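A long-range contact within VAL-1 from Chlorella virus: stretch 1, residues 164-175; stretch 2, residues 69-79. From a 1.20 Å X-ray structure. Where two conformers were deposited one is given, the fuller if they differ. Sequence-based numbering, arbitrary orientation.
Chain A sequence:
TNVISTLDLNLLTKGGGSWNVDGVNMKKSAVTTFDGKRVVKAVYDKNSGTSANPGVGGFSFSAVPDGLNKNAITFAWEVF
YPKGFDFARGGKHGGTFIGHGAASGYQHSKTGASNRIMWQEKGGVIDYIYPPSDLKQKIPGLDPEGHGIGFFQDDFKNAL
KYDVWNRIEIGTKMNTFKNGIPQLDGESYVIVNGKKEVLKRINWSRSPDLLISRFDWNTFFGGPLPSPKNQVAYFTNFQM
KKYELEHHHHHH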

# COMPACT_ATOMS: atom_id res chain seq x y z
N VAL A 164 -19.30 0.74 -5.14
CA VAL A 164 -19.26 -0.38 -4.21
C VAL A 164 -18.08 -0.26 -3.26
O VAL A 164 -17.06 0.34 -3.60
CB VAL A 164 -19.02 -1.73 -4.89
CG1 VAL A 164 -20.00 -1.96 -6.00
CG2 VAL A 164 -17.65 -1.86 -5.54
N TRP A 165 -18.20 -0.86 -2.09
CA TRP A 165 -17.05 -0.92 -1.22
C TRP A 165 -16.13 -2.03 -1.67
O TRP A 165 -16.38 -3.22 -1.41
CB TRP A 165 -17.51 -1.08 0.23
CG TRP A 165 -18.15 0.20 0.69
CD1 TRP A 165 -19.46 0.48 0.84
CD2 TRP A 165 -17.44 1.38 1.07
NE1 TRP A 165 -19.66 1.76 1.29
CE2 TRP A 165 -18.40 2.35 1.44
CE3 TRP A 165 -16.09 1.70 1.12
CZ2 TRP A 165 -18.04 3.60 1.86
CZ3 TRP A 165 -15.73 2.96 1.53
CH2 TRP A 165 -16.69 3.92 1.89
N ASN A 166 -15.08 -1.70 -2.36
CA ASN A 166 -14.13 -2.74 -2.80
C ASN A 166 -13.25 -3.11 -1.60
O ASN A 166 -12.77 -2.17 -0.94
CB ASN A 166 -13.21 -2.21 -3.90
CG ASN A 166 -14.00 -1.89 -5.17
OD1 ASN A 166 -14.33 -2.80 -5.93
ND2 ASN A 166 -14.22 -0.61 -5.45
N ARG A 167 -13.03 -4.37 -1.37
CA ARG A 167 -12.23 -4.86 -0.27
C ARG A 167 -10.84 -5.22 -0.76
O ARG A 167 -10.71 -6.06 -1.63
CB ARG A 167 -12.90 -6.09 0.38
CG ARG A 167 -14.30 -5.74 0.88
CD ARG A 167 -14.96 -6.96 1.50
NE ARG A 167 -14.98 -8.12 0.66
CZ ARG A 167 -15.57 -8.52 -0.45
NH1 ARG A 167 -15.30 -9.73 -0.93
NH2 ARG A 167 -16.41 -7.71 -1.10
N ILE A 168 -9.83 -4.57 -0.15
CA ILE A 168 -8.46 -4.77 -0.56
C ILE A 168 -7.65 -5.33 0.60
O ILE A 168 -7.80 -4.87 1.73
CB ILE A 168 -7.83 -3.40 -0.95
CG1 ILE A 168 -8.73 -2.63 -1.94
CG2 ILE A 168 -6.42 -3.61 -1.48
CD1 ILE A 168 -8.92 -3.29 -3.27
N GLU A 169 -6.72 -6.26 0.35
CA GLU A 169 -5.79 -6.65 1.40
C GLU A 169 -4.41 -6.79 0.76
O GLU A 169 -4.31 -7.18 -0.42
CB GLU A 169 -6.16 -8.02 2.06
CG GLU A 169 -7.64 -8.10 2.49
CD GLU A 169 -7.85 -9.30 3.42
OE1 GLU A 169 -6.90 -9.80 4.05
OE2 GLU A 169 -9.02 -9.67 3.54
N ILE A 170 -3.39 -6.57 1.57
CA ILE A 170 -2.05 -6.84 1.09
C ILE A 170 -1.29 -7.54 2.22
O ILE A 170 -1.18 -6.96 3.32
CB ILE A 170 -1.29 -5.58 0.59
CG1 ILE A 170 0.08 -5.93 0.03
CG2 ILE A 170 -1.22 -4.46 1.61
CD1 ILE A 170 0.68 -4.88 -0.89
N GLY A 171 -0.77 -8.72 1.91
CA GLY A 171 0.00 -9.50 2.87
C GLY A 171 1.48 -9.46 2.54
O GLY A 171 1.89 -9.41 1.37
N THR A 172 2.27 -9.46 3.60
CA THR A 172 3.72 -9.44 3.46
C THR A 172 4.32 -10.46 4.40
O THR A 172 4.00 -10.39 5.59
CB THR A 172 4.30 -8.05 3.82
OG1 THR A 172 3.64 -7.05 3.05
CG2 THR A 172 5.75 -7.99 3.42
N LYS A 173 5.15 -11.38 3.93
CA LYS A 173 5.77 -12.36 4.82
C LYS A 173 7.27 -12.35 4.57
O LYS A 173 7.73 -12.56 3.44
CB LYS A 173 5.21 -13.77 4.53
CG LYS A 173 5.91 -14.84 5.39
CD LYS A 173 5.26 -16.20 5.18
CE LYS A 173 5.81 -17.11 6.28
NZ LYS A 173 7.20 -17.55 6.03
N MET A 174 8.02 -12.05 5.63
CA MET A 174 9.47 -11.98 5.48
C MET A 174 10.04 -13.33 5.04
O MET A 174 9.54 -14.39 5.40
CB MET A 174 10.15 -11.58 6.80
CG MET A 174 9.94 -10.11 7.17
SD MET A 174 10.80 -8.95 6.08
CE MET A 174 12.37 -9.77 5.82
N ASN A 175 11.13 -13.19 4.26
CA ASN A 175 11.93 -14.40 4.09
C ASN A 175 12.54 -14.83 5.42
O ASN A 175 12.64 -14.04 6.39
CB ASN A 175 13.09 -14.12 3.14
CG ASN A 175 13.92 -12.91 3.57
OD1 ASN A 175 13.52 -11.75 3.35
ND2 ASN A 175 15.09 -13.15 4.23
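Stretch 2 (69-79) NKNAITFAWEV

Trp77 and Ile168 form the apolar centre of an antiparallel pairing between strand 72-79 and strand 166-173, whose N-to-C directions differ by 166° and whose axes approach to 4.7 Å. With chi1 in p, the Trp77 indole lies across its partner: Ile168 CB sits over one face of the five-membered ring, 4.0 Å from its centroid, and Ile168 CG2 is 3.7 Å from Trp77 CZ2. Ile170 CG2 reaches Trp77 CH2 at 3.8 Å, and Val79 CG1 extends the cluster to Ile168 CG1 at 4.3 Å. Both strands are extended, so side chains alternate; Arg167, Glu169 and Lys173 share the other face with Glu78, Ala76 and Ala72. There Glu169 CG packs on Ala76 CB at 3.6 Å, and Gly171, lacking a side chain, lets Thr74 OG1 come within 3.3 Å of its CA. Paired backbone hydrogen bonds fix the register: Ile168 N to Trp77 O and Ile170 N to Phe75 O, each 2.8 Å, are answered by Trp77 N to Ile168 O and Phe75 N to Ile170 O, each 3.0 Å. Water 1 donates to Ile73 O and Ile170 O and accepts from Thr172 OG1, all at 2.8 Å. At the ends, Met174 N bonds Asn71 O at 2.8 Å, while Val79 O accepts from Asn166 N at 2.9 Å and Asn166 ND2 at 3.2 Å.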

# COMPACT_ATOMS: atom_id res chain seq x y z
N ASN A 69 3.11 -8.06 13.74
CA ASN A 69 4.02 -9.20 13.65
C ASN A 69 5.07 -8.81 12.65
O ASN A 69 4.74 -8.67 11.46
CB ASN A 69 3.21 -10.41 13.19
CG ASN A 69 4.04 -11.65 13.11
OD1 ASN A 69 5.22 -11.57 12.78
ND2 ASN A 69 3.41 -12.79 13.38
N LYS A 70 6.30 -8.62 13.06
CA LYS A 70 7.33 -8.08 12.14
C LYS A 70 7.73 -9.11 11.11
O LYS A 70 8.38 -8.72 10.16
CB LYS A 70 8.54 -7.63 12.95
CG LYS A 70 8.14 -6.47 13.92
CD LYS A 70 9.35 -6.21 14.81
CE LYS A 70 9.22 -4.90 15.52
NZ LYS A 70 9.40 -4.92 16.96
N ASN A 71 7.37 -10.38 11.32
CA ASN A 71 7.72 -11.37 10.31
C ASN A 71 6.63 -11.62 9.28
O ASN A 71 6.93 -12.13 8.20
CB ASN A 71 8.09 -12.69 11.00
CG ASN A 71 9.44 -12.47 11.70
OD1 ASN A 71 9.60 -12.46 12.90
ND2 ASN A 71 10.45 -12.19 10.89
N ALA A 72 5.37 -11.29 9.57
CA ALA A 72 4.31 -11.56 8.56
C ALA A 72 3.09 -10.81 9.01
O ALA A 72 2.64 -11.00 10.15
CB ALA A 72 4.04 -13.06 8.48
N ILE A 73 2.53 -9.97 8.13
CA ILE A 73 1.35 -9.24 8.50
C ILE A 73 0.56 -8.87 7.26
O ILE A 73 1.17 -8.75 6.17
CB ILE A 73 1.78 -7.96 9.28
CG1 ILE A 73 0.68 -7.44 10.20
CG2 ILE A 73 2.27 -6.86 8.35
CD1 ILE A 73 0.32 -8.38 11.32
N THR A 74 -0.72 -8.63 7.45
CA THR A 74 -1.59 -8.17 6.37
C THR A 74 -2.25 -6.86 6.80
O THR A 74 -2.60 -6.67 7.96
CB THR A 74 -2.61 -9.28 6.08
OG1 THR A 74 -1.84 -10.36 5.52
CG2 THR A 74 -3.67 -8.81 5.09
N PHE A 75 -2.37 -5.95 5.83
CA PHE A 75 -3.19 -4.76 6.05
C PHE A 75 -4.32 -4.78 5.02
O PHE A 75 -4.16 -5.31 3.89
CB PHE A 75 -2.35 -3.47 5.90
CG PHE A 75 -1.50 -3.28 7.18
CD1 PHE A 75 -2.08 -2.65 8.28
CD2 PHE A 75 -0.20 -3.73 7.24
CE1 PHE A 75 -1.37 -2.51 9.47
CE2 PHE A 75 0.55 -3.58 8.40
CZ PHE A 75 -0.04 -2.92 9.46
N ALA A 76 -5.44 -4.23 5.44
CA ALA A 76 -6.64 -4.30 4.59
C ALA A 76 -7.43 -3.00 4.74
O ALA A 76 -7.31 -2.30 5.76
CB ALA A 76 -7.49 -5.48 5.02
N TRP A 77 -8.18 -2.66 3.72
CA TRP A 77 -9.02 -1.45 3.74
C TRP A 77 -10.08 -1.62 2.67
O TRP A 77 -9.99 -2.56 1.85
CB TRP A 77 -8.22 -0.15 3.48
CG TRP A 77 -7.39 -0.22 2.23
CD1 TRP A 77 -7.78 0.15 0.96
CD2 TRP A 77 -6.06 -0.71 2.09
NE1 TRP A 77 -6.75 -0.07 0.05
CE2 TRP A 77 -5.68 -0.60 0.73
CE3 TRP A 77 -5.12 -1.24 3.02
CZ2 TRP A 77 -4.42 -0.99 0.24
CZ3 TRP A 77 -3.86 -1.62 2.52
CH2 TRP A 77 -3.53 -1.50 1.18
N GLU A 78 -11.05 -0.74 2.70
CA GLU A 78 -12.09 -0.75 1.66
C GLU A 78 -12.11 0.58 0.97
O GLU A 78 -11.87 1.61 1.60
CB GLU A 78 -13.48 -1.03 2.27
CG GLU A 78 -13.42 -2.43 2.97
CD GLU A 78 -14.71 -2.70 3.70
OE1 GLU A 78 -15.74 -2.11 3.36
OE2 GLU A 78 -14.75 -3.55 4.60
N VAL A 79 -12.40 0.58 -0.34
CA VAL A 79 -12.46 1.87 -1.07
C VAL A 79 -13.66 1.92 -2.00
O VAL A 79 -14.02 0.96 -2.66
CB VAL A 79 -11.15 2.04 -1.85
CG1 VAL A 79 -10.98 0.89 -2.86
CG2 VAL A 79 -11.12 3.41 -2.53
O HOH W 1 1.31 -6.49 4.48